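Local atomic coordinates of amine Dehydrogenase (PDB entry 1JMX), a protein that probably serves as the seven-bladed beta-propeller subunit of a bacterial haem-containing enzyme complex that oxidises primary amines. Residues I15-P20 against D41-G46; N22-D27 against K333-D338; V150-A155 against V197-P202; F210-T215 against G234-D239. All blocks are in the same frame, centred on the assembly; numbering follows the deposited sequence.

Contact 1: I15-P20 against D41-G46; sequences IVTNYP and DKFGPG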
# COMPACT_ATOMS: atom_id res chain seq x y z
N ILE B 15 1.19 -32.74 -7.63
CA ILE B 15 1.99 -31.76 -8.33
C ILE B 15 1.88 -30.41 -7.65
O ILE B 15 0.82 -30.05 -7.12
CB ILE B 15 1.61 -31.61 -9.81
CG1 ILE B 15 0.15 -31.19 -9.96
CG2 ILE B 15 1.93 -32.88 -10.56
CD1 ILE B 15 -0.20 -30.72 -11.36
N VAL B 16 3.00 -29.70 -7.62
CA VAL B 16 3.08 -28.38 -7.03
C VAL B 16 4.09 -27.58 -7.83
O VAL B 16 5.10 -28.12 -8.27
CB VAL B 16 3.54 -28.39 -5.53
CG1 VAL B 16 2.47 -28.99 -4.64
CG2 VAL B 16 4.85 -29.15 -5.36
N THR B 17 3.80 -26.32 -8.07
CA THR B 17 4.75 -25.49 -8.79
C THR B 17 5.51 -24.63 -7.77
O THR B 17 4.96 -24.19 -6.76
CB THR B 17 4.09 -24.69 -9.94
OG1 THR B 17 3.07 -23.83 -9.43
CG2 THR B 17 3.47 -25.66 -10.95
N ASN B 18 6.78 -24.44 -8.06
CA ASN B 18 7.75 -23.77 -7.21
C ASN B 18 8.24 -22.54 -7.96
O ASN B 18 8.34 -22.58 -9.19
CB ASN B 18 8.87 -24.78 -7.02
CG ASN B 18 9.91 -24.31 -6.10
OD1 ASN B 18 9.78 -24.41 -4.89
ND2 ASN B 18 11.00 -23.82 -6.67
N TYR B 19 8.74 -21.55 -7.23
CA TYR B 19 9.14 -20.30 -7.87
C TYR B 19 10.03 -20.15 -9.08
O TYR B 19 9.54 -19.57 -10.08
CB TYR B 19 9.47 -19.16 -6.92
CG TYR B 19 8.82 -17.91 -7.44
CD1 TYR B 19 7.62 -17.46 -6.91
CD2 TYR B 19 9.34 -17.23 -8.56
CE1 TYR B 19 6.95 -16.39 -7.47
CE2 TYR B 19 8.68 -16.16 -9.12
CZ TYR B 19 7.48 -15.75 -8.57
OH TYR B 19 6.81 -14.69 -9.11
N PRO B 20 11.32 -20.58 -9.02
CA PRO B 20 12.18 -20.40 -10.22
C PRO B 20 11.28 -20.61 -11.45
O PRO B 20 10.85 -19.64 -12.08
CB PRO B 20 13.25 -21.48 -10.03
CG PRO B 20 13.37 -21.56 -8.56
CD PRO B 20 11.94 -21.52 -8.07
N ASP B 41 9.58 -20.59 -20.17
CA ASP B 41 9.32 -19.17 -19.94
C ASP B 41 9.45 -18.74 -18.47
O ASP B 41 10.41 -19.12 -17.80
CB ASP B 41 8.00 -18.77 -20.59
CG ASP B 41 8.00 -19.01 -22.10
OD1 ASP B 41 9.09 -18.95 -22.71
OD2 ASP B 41 6.93 -19.27 -22.67
N LYS B 42 8.50 -17.94 -17.98
CA LYS B 42 8.56 -17.45 -16.61
C LYS B 42 7.39 -17.94 -15.76
O LYS B 42 6.35 -18.32 -16.28
CB LYS B 42 8.63 -15.92 -16.61
CG LYS B 42 9.84 -15.35 -17.35
CD LYS B 42 11.12 -15.62 -16.57
CE LYS B 42 12.39 -15.35 -17.39
NZ LYS B 42 12.63 -13.90 -17.70
N PHE B 43 7.60 -17.95 -14.44
CA PHE B 43 6.60 -18.40 -13.46
C PHE B 43 5.59 -17.30 -13.13
O PHE B 43 5.91 -16.12 -13.17
CB PHE B 43 7.31 -18.83 -12.17
CG PHE B 43 6.40 -19.44 -11.13
CD1 PHE B 43 6.16 -20.81 -11.11
CD2 PHE B 43 5.81 -18.64 -10.14
CE1 PHE B 43 5.35 -21.38 -10.13
CE2 PHE B 43 5.01 -19.20 -9.16
CZ PHE B 43 4.78 -20.58 -9.16
N GLY B 44 4.37 -17.72 -12.78
CA GLY B 44 3.33 -16.77 -12.44
C GLY B 44 2.06 -16.98 -13.23
O GLY B 44 2.03 -16.68 -14.42
N PRO B 45 0.98 -17.48 -12.61
CA PRO B 45 0.90 -17.88 -11.20
C PRO B 45 1.41 -19.29 -10.93
O PRO B 45 1.68 -19.66 -9.79
CB PRO B 45 -0.60 -17.79 -10.92
CG PRO B 45 -1.20 -18.23 -12.22
CD PRO B 45 -0.35 -17.50 -13.24
N GLY B 46 1.57 -20.07 -11.99
CA GLY B 46 2.03 -21.43 -11.86
C GLY B 46 0.90 -22.37 -11.47
O GLY B 46 1.14 -23.50 -11.08
O HOH W 1 5.71 -13.75 -11.25
O HOH W 2 10.58 -17.36 -13.47
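F43 fills the middle of this contact, its ring held between backbone atoms, Y19 CA over one face and G46 N, offset toward the rim, over the other. CB points toward 15-20, and with CG anti to the backbone N (chi1 -174°) Y19 CA lies 4.2 Å from the F43 ring centroid, almost on the ring normal. The Y19 ring crosses obliquely, planes at 48°, and F43 CD2 sits over its centre, 3.7 Å from Y19 CE1. T17 meets the edge of the F43 ring, OG1 being 3.4 Å from F43 CE1. T17 OG1 also donates a short hydrogen bond, 2.6 Å, to G46 O from above the carbonyl plane and pairs with T342. An alanine in place of F43 would probably leave Y19 and T17 without their common packing partner and loosen the loop. Farther out, one water donates to both Y19 OH and F43 O, and a second joins P20 O to F43 N. Y19 OH also bonds an acidic side chain of another protein's chain at the subunit interface. Segment 41-46 leads from strand 32-38 into strand 47-50 and is docked on strand 12-18, next to edge strand 345-348: a blade-to-blade connection of a beta-propeller.

Contact 2: N22-D27 against K333-D338; sequences NLHVVD and KLPGGD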
# COMPACT_ATOMS: atom_id res chain seq x y z
N ASN B 22 9.64 -24.39 -11.54
CA ASN B 22 9.61 -25.84 -11.46
C ASN B 22 8.22 -26.39 -11.22
O ASN B 22 7.35 -25.73 -10.67
CB ASN B 22 10.47 -26.37 -10.29
CG ASN B 22 11.81 -25.68 -10.16
OD1 ASN B 22 12.49 -25.42 -11.15
ND2 ASN B 22 12.20 -25.41 -8.91
N LEU B 23 8.05 -27.64 -11.62
CA LEU B 23 6.82 -28.38 -11.40
C LEU B 23 7.41 -29.64 -10.79
O LEU B 23 8.24 -30.30 -11.40
CB LEU B 23 6.10 -28.71 -12.71
CG LEU B 23 4.77 -29.46 -12.60
CD1 LEU B 23 3.95 -29.25 -13.86
CD2 LEU B 23 5.00 -30.96 -12.36
N HIS B 24 7.04 -29.91 -9.55
CA HIS B 24 7.54 -31.08 -8.85
C HIS B 24 6.48 -32.13 -8.69
O HIS B 24 5.30 -31.82 -8.51
CB HIS B 24 8.06 -30.69 -7.47
CG HIS B 24 9.11 -29.63 -7.51
ND1 HIS B 24 8.87 -28.33 -7.12
CD2 HIS B 24 10.40 -29.67 -7.90
CE1 HIS B 24 9.97 -27.62 -7.27
NE2 HIS B 24 10.92 -28.41 -7.75
N VAL B 25 6.90 -33.38 -8.78
CA VAL B 25 5.99 -34.50 -8.60
C VAL B 25 6.35 -35.08 -7.24
O VAL B 25 7.50 -35.42 -6.97
CB VAL B 25 6.16 -35.58 -9.69
CG1 VAL B 25 5.16 -36.70 -9.48
CG2 VAL B 25 5.96 -34.96 -11.06
N VAL B 26 5.36 -35.12 -6.35
CA VAL B 26 5.55 -35.65 -5.02
C VAL B 26 4.93 -37.03 -4.93
O VAL B 26 3.78 -37.23 -5.30
CB VAL B 26 4.91 -34.72 -3.94
CG1 VAL B 26 4.92 -35.40 -2.57
CG2 VAL B 26 5.68 -33.40 -3.87
N ASP B 27 5.73 -38.00 -4.52
CA ASP B 27 5.24 -39.34 -4.35
C ASP B 27 4.55 -39.31 -2.98
O ASP B 27 5.20 -39.20 -1.95
CB ASP B 27 6.39 -40.33 -4.36
CG ASP B 27 5.93 -41.75 -4.18
OD1 ASP B 27 6.18 -42.34 -3.11
OD2 ASP B 27 5.28 -42.27 -5.10
N LYS B 333 10.52 -30.62 1.92
CA LYS B 333 11.24 -29.44 1.46
C LYS B 333 11.40 -29.54 -0.05
O LYS B 333 11.97 -30.51 -0.56
CB LYS B 333 12.61 -29.36 2.16
CG LYS B 333 13.53 -28.22 1.68
CD LYS B 333 12.99 -26.84 2.02
CE LYS B 333 12.85 -26.63 3.54
NZ LYS B 333 12.32 -25.26 3.88
N LEU B 334 10.84 -28.57 -0.77
CA LEU B 334 10.91 -28.54 -2.23
C LEU B 334 12.14 -27.80 -2.74
O LEU B 334 12.56 -26.80 -2.16
CB LEU B 334 9.68 -27.85 -2.80
CG LEU B 334 8.30 -28.42 -2.52
CD1 LEU B 334 7.27 -27.46 -3.08
CD2 LEU B 334 8.19 -29.79 -3.15
N PRO B 335 12.75 -28.29 -3.83
CA PRO B 335 13.92 -27.62 -4.39
C PRO B 335 13.48 -26.24 -4.93
O PRO B 335 12.37 -26.11 -5.45
CB PRO B 335 14.33 -28.55 -5.54
CG PRO B 335 13.92 -29.89 -5.04
CD PRO B 335 12.56 -29.62 -4.45
N GLY B 336 14.33 -25.23 -4.77
CA GLY B 336 13.99 -23.90 -5.26
C GLY B 336 13.45 -22.94 -4.22
O GLY B 336 13.91 -22.92 -3.09
N GLY B 337 12.44 -22.16 -4.60
CA GLY B 337 11.88 -21.19 -3.68
C GLY B 337 10.39 -21.26 -3.38
O GLY B 337 9.80 -22.33 -3.29
N ASP B 338 9.80 -20.08 -3.24
CA ASP B 338 8.39 -19.94 -2.92
C ASP B 338 7.36 -20.57 -3.86
O ASP B 338 7.47 -20.44 -5.08
CB ASP B 338 8.06 -18.46 -2.75
CG ASP B 338 8.75 -17.83 -1.56
OD1 ASP B 338 9.81 -18.31 -1.11
OD2 ASP B 338 8.21 -16.83 -1.07
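L334 is the first residue of 333-338 to reach strand 22-27. Its CD2 methyl approaches V26 CG2 at 4.5 Å and lies 4.3 Å from H24 ND1, a loose apolar fit; V16 and L318 also touch this leucine, which therefore sits between strands of two different sheets. P335 packs on the ring of H24. The proline slides past the imidazole in the opposite direction, and P335 CD rests over one face of that ring, offset toward the rim and 4.2 Å from the H24 ring centroid: a CH-pi contact 24° off the normal. The H24 torsion (chi1 -57°, CG beside the backbone N) brings the imidazole under the proline, and H24 CE1 comes within 3.4 Å of P335 O, a carbon-to-oxygen approach without a hydrogen bond. H24 ND1 is buried here and has no partner in the model. An alanine at H24 would probably lose the face on which P335 rests and leave this loop less firmly seated. At G336, beside N22, the backbone takes a conformation suited to glycine, and its carbonyl is held by N316. After G337, D338 turns to another protein's chain and hydrogen-bonds a polar side chain there. The segment leads from 327-333, the outer strand of the last blade, toward 345-348, which completes the first sheet beside 12-18; this is the ring closure of a beta-propeller, often called the Velcro closure.

Contact 3: V150-A155 against V197-P202; sequences VYLMRA and VLYFWP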
# COMPACT_ATOMS: atom_id res chain seq x y z
N VAL B 150 -14.49 -12.46 -13.98
CA VAL B 150 -14.54 -13.91 -14.02
C VAL B 150 -13.17 -14.45 -13.61
O VAL B 150 -12.15 -13.92 -14.02
CB VAL B 150 -14.93 -14.43 -15.44
CG1 VAL B 150 -14.55 -15.89 -15.61
CG2 VAL B 150 -16.44 -14.25 -15.67
N TYR B 151 -13.17 -15.46 -12.75
CA TYR B 151 -11.94 -16.09 -12.30
C TYR B 151 -12.01 -17.61 -12.48
O TYR B 151 -12.13 -18.06 -13.61
CB TYR B 151 -11.56 -15.65 -10.87
CG TYR B 151 -12.63 -15.78 -9.80
CD1 TYR B 151 -12.53 -16.76 -8.81
CD2 TYR B 151 -13.74 -14.93 -9.78
CE1 TYR B 151 -13.51 -16.90 -7.83
CE2 TYR B 151 -14.72 -15.07 -8.80
CZ TYR B 151 -14.60 -16.05 -7.83
OH TYR B 151 -15.58 -16.24 -6.88
N LEU B 152 -11.98 -18.40 -11.41
CA LEU B 152 -12.04 -19.86 -11.51
C LEU B 152 -13.15 -20.49 -12.38
O LEU B 152 -14.29 -20.04 -12.37
CB LEU B 152 -12.10 -20.49 -10.12
CG LEU B 152 -10.92 -20.20 -9.20
CD1 LEU B 152 -11.09 -20.97 -7.91
CD2 LEU B 152 -9.63 -20.58 -9.88
N MET B 153 -12.78 -21.55 -13.09
CA MET B 153 -13.68 -22.29 -13.97
C MET B 153 -13.36 -23.78 -13.87
O MET B 153 -12.21 -24.16 -13.72
CB MET B 153 -13.48 -21.86 -15.43
CG MET B 153 -13.74 -20.40 -15.74
SD MET B 153 -13.71 -20.05 -17.51
CE MET B 153 -12.19 -20.83 -17.99
N ARG B 154 -14.40 -24.61 -13.95
CA ARG B 154 -14.22 -26.07 -13.91
C ARG B 154 -15.22 -26.70 -14.87
O ARG B 154 -16.38 -26.33 -14.89
CB ARG B 154 -14.45 -26.63 -12.50
CG ARG B 154 -13.48 -26.17 -11.41
CD ARG B 154 -12.07 -26.67 -11.61
NE ARG B 154 -12.01 -28.11 -11.82
CZ ARG B 154 -12.04 -29.02 -10.85
NH1 ARG B 154 -12.14 -28.66 -9.58
NH2 ARG B 154 -11.94 -30.31 -11.17
N ALA B 155 -14.74 -27.62 -15.69
CA ALA B 155 -15.61 -28.30 -16.65
C ALA B 155 -16.25 -29.51 -15.99
O ALA B 155 -15.56 -30.38 -15.46
CB ALA B 155 -14.82 -28.72 -17.88
N VAL B 197 -16.23 -13.48 -2.11
CA VAL B 197 -15.46 -14.64 -2.52
C VAL B 197 -14.13 -14.23 -3.14
O VAL B 197 -14.08 -13.42 -4.07
CB VAL B 197 -16.22 -15.53 -3.54
CG1 VAL B 197 -15.55 -16.88 -3.66
CG2 VAL B 197 -17.67 -15.69 -3.15
N LEU B 198 -13.06 -14.79 -2.60
CA LEU B 198 -11.70 -14.56 -3.05
C LEU B 198 -11.11 -15.97 -3.08
O LEU B 198 -10.82 -16.56 -2.04
CB LEU B 198 -10.97 -13.65 -2.04
CG LEU B 198 -9.53 -13.20 -2.31
CD1 LEU B 198 -8.52 -14.28 -1.92
CD2 LEU B 198 -9.38 -12.79 -3.78
N TYR B 199 -10.95 -16.52 -4.28
CA TYR B 199 -10.44 -17.87 -4.42
C TYR B 199 -9.65 -18.06 -5.71
O TYR B 199 -10.17 -17.86 -6.80
CB TYR B 199 -11.60 -18.87 -4.38
CG TYR B 199 -11.37 -20.04 -3.47
CD1 TYR B 199 -11.52 -19.92 -2.09
CD2 TYR B 199 -11.01 -21.29 -3.99
CE1 TYR B 199 -11.30 -21.00 -1.25
CE2 TYR B 199 -10.80 -22.37 -3.15
CZ TYR B 199 -10.95 -22.22 -1.79
OH TYR B 199 -10.75 -23.29 -0.96
N PHE B 200 -8.38 -18.44 -5.57
CA PHE B 200 -7.50 -18.66 -6.71
C PHE B 200 -6.96 -20.08 -6.71
O PHE B 200 -5.95 -20.37 -7.34
CB PHE B 200 -6.31 -17.70 -6.64
CG PHE B 200 -6.71 -16.26 -6.58
CD1 PHE B 200 -7.72 -15.77 -7.41
CD2 PHE B 200 -6.10 -15.40 -5.67
CE1 PHE B 200 -8.11 -14.44 -7.33
CE2 PHE B 200 -6.48 -14.07 -5.59
CZ PHE B 200 -7.49 -13.59 -6.42
N TRP B 201 -7.66 -20.98 -6.02
CA TRP B 201 -7.22 -22.36 -5.92
C TRP B 201 -8.27 -23.36 -6.42
O TRP B 201 -9.19 -23.72 -5.70
CB TRP B 201 -6.81 -22.65 -4.47
CG TRP B 201 -5.81 -21.63 -3.90
CD1 TRP B 201 -4.45 -21.69 -3.96
CD2 TRP B 201 -6.12 -20.40 -3.20
NE1 TRP B 201 -3.89 -20.59 -3.36
CE2 TRP B 201 -4.89 -19.78 -2.88
CE3 TRP B 201 -7.31 -19.77 -2.81
CZ2 TRP B 201 -4.81 -18.56 -2.20
CZ3 TRP B 201 -7.23 -18.55 -2.13
CH2 TRP B 201 -5.99 -17.96 -1.83
N PRO B 202 -8.16 -23.77 -7.70
CA PRO B 202 -9.10 -24.74 -8.29
C PRO B 202 -8.70 -26.16 -7.86
O PRO B 202 -8.00 -26.87 -8.59
CB PRO B 202 -8.91 -24.52 -9.79
CG PRO B 202 -7.44 -24.22 -9.88
CD PRO B 202 -7.21 -23.28 -8.72
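No hydrogen bond spans these two segments; carbon packing carries the contact. L152 is its centre. With CG beside the backbone N (chi1 -60°), the side chain forks between two partners: CD2 touches P202 CD at 3.8 Å, the two side chains crossing at about a right angle, while CD1 enters at the edge of the Y199 ring, in its plane and 3.9 Å from Y199 CD2. P202 also takes the aliphatic part of R154, CD to P202 CB 4.2 Å. At the other end Y151 holds its ring in the crowded position between backbone N and carbonyl carbon (chi1 52°), and its OH comes up against V197 CG1 at 3.3 Å, again nearly at right angles. Segment 150-155 runs into 153-155, the inner strand of one propeller blade, and 197-202 belongs to the long crossing from outer strand 178-182 to strand 209-218 of the next. The centres of contact and chain lie about 6 Å apart. Carbon atoms also surround a polar group: Y199 O is approached by Y151 CD1 at 3.3 Å and by L152 CG at 3.4 Å, and it is buried with no partner in the model. Among the rings, W201 CE3 lies over the centre of one face of the Y199 ring. The Y199 hydroxyl is fixed by H203 and the backbone N of G260, and F200 stacks on Y95.

Contact 4: F210-T215 against G234-D239; sequences FSMLYT and GYLSVD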
# COMPACT_ATOMS: atom_id res chain seq x y z
N PHE B 210 -16.40 -28.54 -7.41
CA PHE B 210 -15.82 -27.20 -7.53
C PHE B 210 -16.27 -26.50 -6.26
O PHE B 210 -17.44 -26.15 -6.11
CB PHE B 210 -16.38 -26.50 -8.77
CG PHE B 210 -15.85 -25.10 -9.01
CD1 PHE B 210 -14.69 -24.66 -8.38
CD2 PHE B 210 -16.51 -24.24 -9.87
CE1 PHE B 210 -14.20 -23.37 -8.61
CE2 PHE B 210 -16.03 -22.94 -10.11
CZ PHE B 210 -14.88 -22.50 -9.48
N SER B 211 -15.35 -26.34 -5.33
CA SER B 211 -15.68 -25.72 -4.06
C SER B 211 -14.87 -24.47 -3.77
O SER B 211 -13.73 -24.34 -4.21
CB SER B 211 -15.48 -26.72 -2.92
OG SER B 211 -14.11 -27.06 -2.77
N MET B 212 -15.49 -23.55 -3.05
CA MET B 212 -14.86 -22.29 -2.66
C MET B 212 -15.44 -21.86 -1.33
O MET B 212 -16.58 -22.19 -1.02
CB MET B 212 -15.15 -21.20 -3.69
CG MET B 212 -14.63 -21.47 -5.09
SD MET B 212 -14.70 -20.01 -6.12
CE MET B 212 -16.46 -19.83 -6.33
N LEU B 213 -14.64 -21.16 -0.53
CA LEU B 213 -15.13 -20.62 0.74
C LEU B 213 -15.61 -19.20 0.45
O LEU B 213 -15.23 -18.59 -0.56
CB LEU B 213 -14.01 -20.54 1.79
CG LEU B 213 -13.29 -21.77 2.34
CD1 LEU B 213 -12.34 -21.31 3.42
CD2 LEU B 213 -14.28 -22.78 2.89
N TYR B 214 -16.47 -18.70 1.31
CA TYR B 214 -16.98 -17.35 1.19
C TYR B 214 -17.32 -16.85 2.58
O TYR B 214 -17.35 -17.63 3.53
CB TYR B 214 -18.22 -17.29 0.27
CG TYR B 214 -19.45 -18.02 0.76
CD1 TYR B 214 -20.37 -17.39 1.61
CD2 TYR B 214 -19.73 -19.33 0.35
CE1 TYR B 214 -21.53 -18.05 2.03
CE2 TYR B 214 -20.89 -19.99 0.77
CZ TYR B 214 -21.78 -19.34 1.61
OH TYR B 214 -22.91 -19.98 2.02
N THR B 215 -17.48 -15.54 2.72
CA THR B 215 -17.87 -14.95 4.00
C THR B 215 -19.14 -14.19 3.71
O THR B 215 -19.39 -13.79 2.57
CB THR B 215 -16.80 -13.97 4.57
OG1 THR B 215 -16.61 -12.87 3.68
CG2 THR B 215 -15.48 -14.68 4.81
N GLY B 234 -18.73 -19.52 4.96
CA GLY B 234 -19.57 -20.48 4.28
C GLY B 234 -18.77 -21.33 3.32
O GLY B 234 -17.59 -21.08 3.06
N TYR B 235 -19.45 -22.34 2.79
CA TYR B 235 -18.87 -23.26 1.85
C TYR B 235 -19.87 -23.40 0.72
O TYR B 235 -21.06 -23.60 0.93
CB TYR B 235 -18.67 -24.62 2.52
CG TYR B 235 -17.99 -25.65 1.67
CD1 TYR B 235 -16.61 -25.63 1.50
CD2 TYR B 235 -18.70 -26.70 1.11
CE1 TYR B 235 -15.95 -26.65 0.82
CE2 TYR B 235 -18.05 -27.73 0.42
CZ TYR B 235 -16.68 -27.69 0.28
OH TYR B 235 -16.01 -28.73 -0.33
N LEU B 236 -19.36 -23.25 -0.50
CA LEU B 236 -20.16 -23.36 -1.70
C LEU B 236 -19.57 -24.54 -2.45
O LEU B 236 -18.39 -24.85 -2.31
CB LEU B 236 -20.04 -22.05 -2.48
CG LEU B 236 -20.11 -21.88 -4.00
CD1 LEU B 236 -20.20 -20.38 -4.29
CD2 LEU B 236 -18.89 -22.48 -4.70
N SER B 237 -20.40 -25.25 -3.22
CA SER B 237 -19.89 -26.37 -3.98
C SER B 237 -20.76 -26.72 -5.18
O SER B 237 -21.98 -26.53 -5.17
CB SER B 237 -19.71 -27.61 -3.09
OG SER B 237 -20.95 -28.14 -2.68
N VAL B 238 -20.10 -27.15 -6.25
CA VAL B 238 -20.78 -27.56 -7.47
C VAL B 238 -20.31 -28.98 -7.74
O VAL B 238 -19.12 -29.21 -7.94
CB VAL B 238 -20.40 -26.67 -8.68
CG1 VAL B 238 -21.23 -27.07 -9.90
CG2 VAL B 238 -20.63 -25.19 -8.36
N ASP B 239 -21.24 -29.93 -7.67
CA ASP B 239 -20.93 -31.33 -7.92
C ASP B 239 -20.66 -31.45 -9.42
O ASP B 239 -21.55 -31.19 -10.24
CB ASP B 239 -22.12 -32.21 -7.52
CG ASP B 239 -21.74 -33.67 -7.36
OD1 ASP B 239 -21.22 -34.27 -8.32
OD2 ASP B 239 -21.96 -34.21 -6.25
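A beta hairpin built from strands 209-218 and 230-239 supplies this contact, the two segments running antiparallel at 171° with axes 4.6 Å apart. F210 with V238, M212 with L236 and Y214 with G234 are the hydrogen-bonded pairs, two bonds each. The bond from L236 N to M212 O, 3.0 Å, points nearly along the C=O axis, whereas the shorter one from G234 N to Y214 O, 2.7 Å, comes from above the carbonyl plane. Y214 puts its ring in the crowded position (chi1 65°), folding it across the partner strand so that G234 CA lies 3.7 Å from the Y214 ring centroid, a CH-pi contact over the face. Glycine leaves room for that ring. Strand 245-250 continues the sheet of this propeller blade and holds Y214 OH through E249. On the face of F210, M212, L236 and V238, M212 CE meets L236 CD2 at 3.9 Å, the chains side by side; strand 161-164 of the preceding blade, with Y151, Y199 and L152, packs on this face. On the other, L213 CD2 meets the edge of the Y235 ring in its plane, 3.9 Å from Y235 CD1, and S211 CB lies 3.3 Å from Y235 OH, a hydroxyl bonded to E209.

From the N terminus, strand 12-18 opens contact 1 and strand 22-27 opens contact 2 before 41-46 returns to close contact 1. Contact 2 stays open until 333-338, so the two cross; they also touch in space, sharing the sheet in which 12-18 and 22-27 are neighbours. Inside the long loop of contact 2 lie contacts 3 and 4, in series: 150-155 closes with 197-202, then 210-215 with 234-239. These two also touch, through L152 and R154 against F210. Contact 4 knits one blade, contacts 1 and 3 seat interblade connections, and contact 2 joins last blade to first. Contacts 1 and 4, centres about 26 Å apart, lie on opposite sides of the chain's centre.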